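Local coordinates for hypothetical protein Atu0741 (PDB 1ZHV), which is of unknown function but carries two ACT-family regions, a fold that in many relatives serves as a regulatory ligand-binding module, at residues A[61-67]-A[102-108]; A[12-18]-A[43-49]. The contacts are given in a common frame with arbitrary orientation. Numbering follows the deposited sequence.

Contact 1 of 2, residues A[61-67]-A[102-108]; sequences GWSCFKF and DHLLVRS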
loop_
_atom_site.group_PDB
_atom_site.type_symbol
_atom_site.label_atom_id
_atom_site.label_comp_id
_atom_site.label_asym_id
_atom_site.label_seq_id
_atom_site.Cartn_x
_atom_site.Cartn_y
_atom_site.Cartn_z
ATOM N N GLY A 61 1.669 0.909 -11.187
ATOM C CA GLY A 61 0.228 0.751 -11.156
ATOM C C GLY A 61 -0.377 0.251 -9.864
ATOM O O GLY A 61 -1.167 -0.695 -9.883
ATOM N N TRP A 62 -0.030 0.880 -8.746
ATOM C CA TRP A 62 -0.571 0.462 -7.455
ATOM C C TRP A 62 -1.339 1.566 -6.740
ATOM O O TRP A 62 -1.089 2.756 -6.942
ATOM C CB TRP A 62 0.549 -0.035 -6.534
ATOM C CG TRP A 62 1.265 -1.241 -7.038
ATOM C CD1 TRP A 62 2.160 -1.296 -8.068
ATOM C CD2 TRP A 62 1.147 -2.573 -6.535
ATOM N NE1 TRP A 62 2.609 -2.583 -8.237
ATOM C CE2 TRP A 62 2.002 -3.390 -7.310
ATOM C CE3 TRP A 62 0.399 -3.160 -5.505
ATOM C CZ2 TRP A 62 2.132 -4.762 -7.086
ATOM C CZ3 TRP A 62 0.527 -4.525 -5.281
ATOM C CH2 TRP A 62 1.389 -5.312 -6.069
ATOM N N SER A 63 -2.275 1.147 -5.893
ATOM C CA SER A 63 -3.099 2.052 -5.095
ATOM C C SER A 63 -2.818 1.709 -3.636
ATOM O O SER A 63 -2.618 0.538 -3.299
ATOM C CB SER A 63 -4.585 1.850 -5.403
ATOM O OG SER A 63 -4.876 2.202 -6.747
ATOM N N CYS A 64 -2.818 2.724 -2.779
ATOM C CA CYS A 64 -2.510 2.539 -1.366
ATOM C C CYS A 64 -3.653 2.862 -0.409
ATOM O O CYS A 64 -4.409 3.813 -0.620
ATOM C CB CYS A 64 -1.290 3.395 -1.017
ATOM S SG CYS A 64 -0.596 3.122 0.618
ATOM N N PHE A 65 -3.759 2.053 0.644
ATOM C CA PHE A 65 -4.771 2.220 1.690
ATOM C C PHE A 65 -4.082 2.267 3.041
ATOM O O PHE A 65 -3.116 1.544 3.277
ATOM C CB PHE A 65 -5.748 1.041 1.748
ATOM C CG PHE A 65 -6.721 0.989 0.619
ATOM C CD1 PHE A 65 -6.388 0.365 -0.574
ATOM C CD2 PHE A 65 -7.991 1.542 0.763
ATOM C CE1 PHE A 65 -7.310 0.283 -1.615
ATOM C CE2 PHE A 65 -8.921 1.466 -0.272
ATOM C CZ PHE A 65 -8.582 0.836 -1.460
ATOM N N LYS A 66 -4.596 3.103 3.934
ATOM C CA LYS A 66 -4.052 3.193 5.278
ATOM C C LYS A 66 -5.024 2.507 6.231
ATOM O O LYS A 66 -6.236 2.702 6.121
ATOM C CB LYS A 66 -3.904 4.656 5.696
ATOM C CG LYS A 66 -3.391 4.837 7.121
ATOM C CD LYS A 66 -3.376 6.306 7.498
ATOM C CE LYS A 66 -4.767 6.788 7.850
ATOM N NZ LYS A 66 -5.236 6.168 9.122
ATOM N N PHE A 67 -4.505 1.679 7.137
ATOM C CA PHE A 67 -5.359 1.043 8.143
ATOM C C PHE A 67 -5.572 2.190 9.138
ATOM O O PHE A 67 -4.602 2.739 9.670
ATOM C CB PHE A 67 -4.637 -0.113 8.847
ATOM C CG PHE A 67 -4.601 -1.402 8.061
ATOM C CD1 PHE A 67 -4.179 -1.428 6.737
ATOM C CD2 PHE A 67 -4.931 -2.605 8.677
ATOM C CE1 PHE A 67 -4.082 -2.636 6.046
ATOM C CE2 PHE A 67 -4.838 -3.813 7.997
ATOM C CZ PHE A 67 -4.411 -3.831 6.676
ATOM N N ASP A 102 -0.503 -0.116 9.793
ATOM C CA ASP A 102 -0.181 -0.735 8.514
ATOM C C ASP A 102 -0.778 0.006 7.336
ATOM O O ASP A 102 -1.770 0.724 7.464
ATOM C CB ASP A 102 -0.741 -2.164 8.434
ATOM C CG ASP A 102 -0.464 -2.985 9.669
ATOM O OD1 ASP A 102 0.547 -3.717 9.681
ATOM O OD2 ASP A 102 -1.262 -2.903 10.625
ATOM N N HIS A 103 -0.150 -0.198 6.184
ATOM C CA HIS A 103 -0.631 0.332 4.920
ATOM C C HIS A 103 -0.684 -0.876 3.995
ATOM O O HIS A 103 0.085 -1.824 4.153
ATOM C CB HIS A 103 0.305 1.398 4.348
ATOM C CG HIS A 103 0.057 2.769 4.895
ATOM N ND1 HIS A 103 -0.532 3.776 4.158
ATOM C CD2 HIS A 103 0.335 3.302 6.105
ATOM C CE1 HIS A 103 -0.598 4.874 4.894
ATOM N NE2 HIS A 103 -0.079 4.612 6.079
ATOM N N LEU A 104 -1.610 -0.850 3.048
ATOM C CA LEU A 104 -1.782 -1.946 2.103
ATOM C C LEU A 104 -1.849 -1.396 0.694
ATOM O O LEU A 104 -2.534 -0.409 0.451
ATOM C CB LEU A 104 -3.100 -2.687 2.389
ATOM C CG LEU A 104 -3.634 -3.560 1.242
ATOM C CD1 LEU A 104 -2.809 -4.824 1.162
ATOM C CD2 LEU A 104 -5.099 -3.899 1.455
ATOM N N LEU A 105 -1.128 -2.016 -0.229
ATOM C CA LEU A 105 -1.218 -1.599 -1.614
ATOM C C LEU A 105 -1.691 -2.790 -2.438
ATOM O O LEU A 105 -1.355 -3.939 -2.151
ATOM C CB LEU A 105 0.134 -1.100 -2.146
ATOM C CG LEU A 105 0.665 0.200 -1.533
ATOM C CD1 LEU A 105 1.651 -0.135 -0.426
ATOM C CD2 LEU A 105 1.339 1.060 -2.601
ATOM N N VAL A 106 -2.515 -2.501 -3.434
ATOM C CA VAL A 106 -3.013 -3.511 -4.350
ATOM C C VAL A 106 -2.883 -2.856 -5.713
ATOM O O VAL A 106 -2.778 -1.632 -5.803
ATOM C CB VAL A 106 -4.505 -3.875 -4.102
ATOM C CG1 VAL A 106 -4.659 -4.526 -2.728
ATOM C CG2 VAL A 106 -5.380 -2.640 -4.219
ATOM N N ARG A 107 -2.867 -3.657 -6.771
ATOM C CA ARG A 107 -2.767 -3.086 -8.102
ATOM C C ARG A 107 -4.014 -2.250 -8.329
ATOM O O ARG A 107 -5.116 -2.625 -7.908
ATOM C CB ARG A 107 -2.644 -4.192 -9.151
ATOM C CG ARG A 107 -1.343 -4.961 -9.033
ATOM C CD ARG A 107 -1.191 -6.027 -10.107
ATOM N NE ARG A 107 0.088 -6.730 -9.993
ATOM C CZ ARG A 107 1.276 -6.170 -10.215
ATOM N NH1 ARG A 107 1.358 -4.895 -10.568
ATOM N NH2 ARG A 107 2.384 -6.886 -10.075
ATOM N N SER A 108 -3.843 -1.110 -8.983
ATOM C CA SER A 108 -4.961 -0.223 -9.236
ATOM C C SER A 108 -6.088 -0.864 -10.021
ATOM O O SER A 108 -7.246 -0.515 -9.831
ATOM C CB SER A 108 -4.473 1.037 -9.944
ATOM O OG SER A 108 -3.539 1.714 -9.116
HETATM O O HOH W 1 -0.154 -2.866 -11.446
HETATM O O HOH W 2 -1.950 2.602 10.220
#

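Contact 2 of 2, residues A[12-18]-A[43-49]; sequences SYGIARL and LSIVCLI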
loop_
_atom_site.group_PDB
_atom_site.type_symbol
_atom_site.label_atom_id
_atom_site.label_comp_id
_atom_site.label_asym_id
_atom_site.label_seq_id
_atom_site.Cartn_x
_atom_site.Cartn_y
_atom_site.Cartn_z
ATOM N N SER A 12 -1.073 7.434 -7.830
ATOM C CA SER A 12 -0.677 6.148 -8.365
ATOM C C SER A 12 0.711 5.835 -7.821
ATOM O O SER A 12 1.619 6.666 -7.895
ATOM C CB SER A 12 -0.662 6.207 -9.895
ATOM O OG SER A 12 -0.239 4.977 -10.440
ATOM N N TYR A 13 0.862 4.640 -7.261
ATOM C CA TYR A 13 2.136 4.219 -6.696
ATOM C C TYR A 13 2.866 3.155 -7.503
ATOM O O TYR A 13 2.280 2.456 -8.331
ATOM C CB TYR A 13 1.937 3.711 -5.264
ATOM C CG TYR A 13 1.668 4.816 -4.280
ATOM C CD1 TYR A 13 0.393 5.362 -4.144
ATOM C CD2 TYR A 13 2.708 5.378 -3.545
ATOM C CE1 TYR A 13 0.166 6.449 -3.303
ATOM C CE2 TYR A 13 2.490 6.461 -2.706
ATOM C CZ TYR A 13 1.220 6.993 -2.592
ATOM O OH TYR A 13 1.019 8.088 -1.790
ATOM N N GLY A 14 4.166 3.047 -7.254
ATOM C CA GLY A 14 4.970 2.056 -7.939
ATOM C C GLY A 14 5.991 1.498 -6.972
ATOM O O GLY A 14 6.313 2.145 -5.975
ATOM N N ILE A 15 6.485 0.295 -7.257
ATOM C CA ILE A 15 7.492 -0.352 -6.421
ATOM C C ILE A 15 8.781 -0.404 -7.234
ATOM O O ILE A 15 8.888 -1.177 -8.191
ATOM C CB ILE A 15 7.111 -1.802 -6.079
ATOM C CG1 ILE A 15 5.632 -1.893 -5.691
ATOM C CG2 ILE A 15 8.002 -2.309 -4.958
ATOM C CD1 ILE A 15 5.252 -1.102 -4.488
ATOM N N ALA A 16 9.751 0.421 -6.862
ATOM C CA ALA A 16 11.011 0.440 -7.589
ATOM C C ALA A 16 12.057 -0.480 -6.994
ATOM O O ALA A 16 12.081 -0.716 -5.788
ATOM C CB ALA A 16 11.555 1.861 -7.660
ATOM N N ARG A 17 12.917 -1.030 -7.845
ATOM C CA ARG A 17 13.977 -1.880 -7.335
ATOM C C ARG A 17 15.329 -1.301 -7.726
ATOM O O ARG A 17 15.624 -1.128 -8.909
ATOM C CB ARG A 17 13.881 -3.325 -7.831
ATOM C CG ARG A 17 14.850 -4.197 -7.037
ATOM C CD ARG A 17 15.194 -5.558 -7.597
ATOM N NE ARG A 17 16.224 -6.151 -6.741
ATOM C CZ ARG A 17 16.756 -7.359 -6.904
ATOM N NH1 ARG A 17 16.361 -8.138 -7.902
ATOM N NH2 ARG A 17 17.683 -7.792 -6.057
ATOM N N LEU A 18 16.138 -1.001 -6.713
ATOM C CA LEU A 18 17.475 -0.438 -6.900
ATOM C C LEU A 18 18.515 -1.406 -6.365
ATOM O O LEU A 18 18.167 -2.397 -5.725
ATOM C CB LEU A 18 17.616 0.885 -6.142
ATOM C CG LEU A 18 16.993 2.112 -6.805
ATOM C CD1 LEU A 18 15.500 1.912 -6.774
ATOM C CD2 LEU A 18 17.379 3.425 -6.101
ATOM N N LEU A 43 17.277 -2.817 -2.647
ATOM C CA LEU A 43 16.900 -1.527 -2.080
ATOM C C LEU A 43 15.565 -1.312 -2.788
ATOM O O LEU A 43 15.513 -1.008 -3.984
ATOM C CB LEU A 43 17.877 -0.409 -2.439
ATOM C CG LEU A 43 17.369 0.966 -1.979
ATOM C CD1 LEU A 43 17.187 0.977 -0.470
ATOM C CD2 LEU A 43 18.338 2.055 -2.397
ATOM N N SER A 44 14.485 -1.514 -2.044
ATOM C CA SER A 44 13.133 -1.400 -2.573
ATOM C C SER A 44 12.521 -0.067 -2.178
ATOM O O SER A 44 12.636 0.346 -1.034
ATOM C CB SER A 44 12.294 -2.558 -2.023
ATOM O OG SER A 44 10.957 -2.507 -2.476
ATOM N N ILE A 45 11.872 0.604 -3.123
ATOM C CA ILE A 45 11.256 1.894 -2.833
ATOM C C ILE A 45 9.828 2.016 -3.346
ATOM O O ILE A 45 9.572 1.883 -4.541
ATOM C CB ILE A 45 12.086 3.057 -3.433
ATOM C CG1 ILE A 45 13.482 3.070 -2.800
ATOM C CG2 ILE A 45 11.358 4.388 -3.224
ATOM C CD1 ILE A 45 14.428 4.092 -3.397
ATOM N N VAL A 46 8.895 2.260 -2.432
ATOM C CA VAL A 46 7.507 2.469 -2.813
ATOM C C VAL A 46 7.258 3.963 -2.678
ATOM O O VAL A 46 7.540 4.546 -1.635
ATOM C CB VAL A 46 6.528 1.740 -1.876
ATOM C CG1 VAL A 46 5.087 2.042 -2.289
ATOM C CG2 VAL A 46 6.796 0.247 -1.909
ATOM N N CYS A 47 6.754 4.586 -3.737
ATOM C CA CYS A 47 6.447 6.010 -3.705
ATOM C C CYS A 47 5.605 6.354 -4.919
ATOM O O CYS A 47 5.351 5.500 -5.768
ATOM C CB CYS A 47 7.731 6.851 -3.693
ATOM S SG CYS A 47 8.739 6.811 -5.191
ATOM N N LEU A 48 5.156 7.600 -4.994
ATOM C CA LEU A 48 4.346 8.029 -6.124
ATOM C C LEU A 48 5.121 7.789 -7.414
ATOM O O LEU A 48 6.286 8.168 -7.531
ATOM C CB LEU A 48 3.974 9.506 -5.968
ATOM C CG LEU A 48 2.953 9.773 -4.856
ATOM C CD1 LEU A 48 2.796 11.266 -4.623
ATOM C CD2 LEU A 48 1.619 9.152 -5.245
ATOM N N ILE A 49 4.466 7.133 -8.369
ATOM C CA ILE A 49 5.065 6.809 -9.660
ATOM C C ILE A 49 5.694 8.014 -10.346
ATOM O O ILE A 49 6.710 7.888 -11.031
ATOM C CB ILE A 49 4.017 6.209 -10.617
ATOM C CG1 ILE A 49 3.431 4.932 -10.012
ATOM C CG2 ILE A 49 4.652 5.910 -11.962
ATOM C CD1 ILE A 49 2.428 4.218 -10.923
#

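Contact 1 of 2, residues A[61-67]-A[102-108]
Strands 61-67 and 102-107 pair antiparallel near the centre of the chain, within the ACT domain. S63 with V106 and F65 with L104 form the hydrogen-bonded pairs. F67 N to D102 O and S108 N to G61 O, both 2.9 Å, extend the ladder at its ends. With chi1 m and chi2 near 73°, the W62 indole brings CE3 to 3.3 Å from V106 C and 3.9 Å from L105 CB. The m chi1 of R107 sets CG over the six-membered ring of W62, 3.9 Å from its centroid, a CH-pi contact. Its t chi2 and chi3 carry the guanidinium on to D59, in a salt bridge. W62 NE1 also hydrogen-bonds to D59. On the face of C64, L105 and K66, the H103 ring takes K66 CA over its face. H103 ND1 to C64 SG, 3.6 Å, is a weak hydrogen bond. D102 CB sits over the F67 ring, 3.9 Å from its centroid, a CH-pi contact. S63 OG and S108 OG share a hydrogen bond of 2.8 Å. Apart from S63, the F65, L104 and V106 face is apolar and packs on helices 78-87 and 111-120. The C64 side is mixed, with H103 stacked on F33.

Contact 2 of 2, residues A[12-18]-A[43-49]
I15 and V46 face the same way at an antiparallel non-hydrogen-bonded pair, with I15 CD1 3.3 Å from V46 CG2. F94 of strand 94-97 packs against both. The opposite face carries A16, I45, L18 and L43. There L18 CB lies 3.9 Å from L43 CB, and L18 CD2 lies 4.1 Å from I45 CD1. P25 covers L18 and I45. Toward one end, L48 CD2 sits over the face of the Y13 ring, 3.7 Å from its centroid, in a CH-pi contact. The Y13 hydroxyl hydrogen-bonds to F33 N, in a loop. A16 N to I45 O (2.7 Å) and L18 N to L43 O (2.8 Å) are hydrogen bonds; C47 N to G14 O, 3.3 Å, is a weak one. I49 N to S12 O, 2.9 Å, closes the end. R17 points to the I15 side and hydrogen-bonds through NH2 to D41 O. The A16 and I45 face of this N-terminal ACT-like region is thus apolar, with C47 at one end; the other turns from apolar I15 and V46 to polar R17 and S44.

Both contacts belong to one mixed sheet, and their centres lie about 12 Å apart. Strand 57-67 joins them: it pairs with 102-107 in contact 1 and with 13-18 of contact 2. At the junction G61 and W62 both face Y13, forming a G1 beta bulge. W62 O lies 2.7 Å from Y13 N, a probable hydrogen bond. Beside it, L105 CD2 packs 3.8 Å from Y13 CB and 3.9 Å from V46 CG1. Contact 2 closes before contact 1 opens along the chain; the two are joined side by side in the sheet by the antiparallel pairing of 13-18 with 57-67. No ligand is bound near either contact in this model, so a site remains undefined.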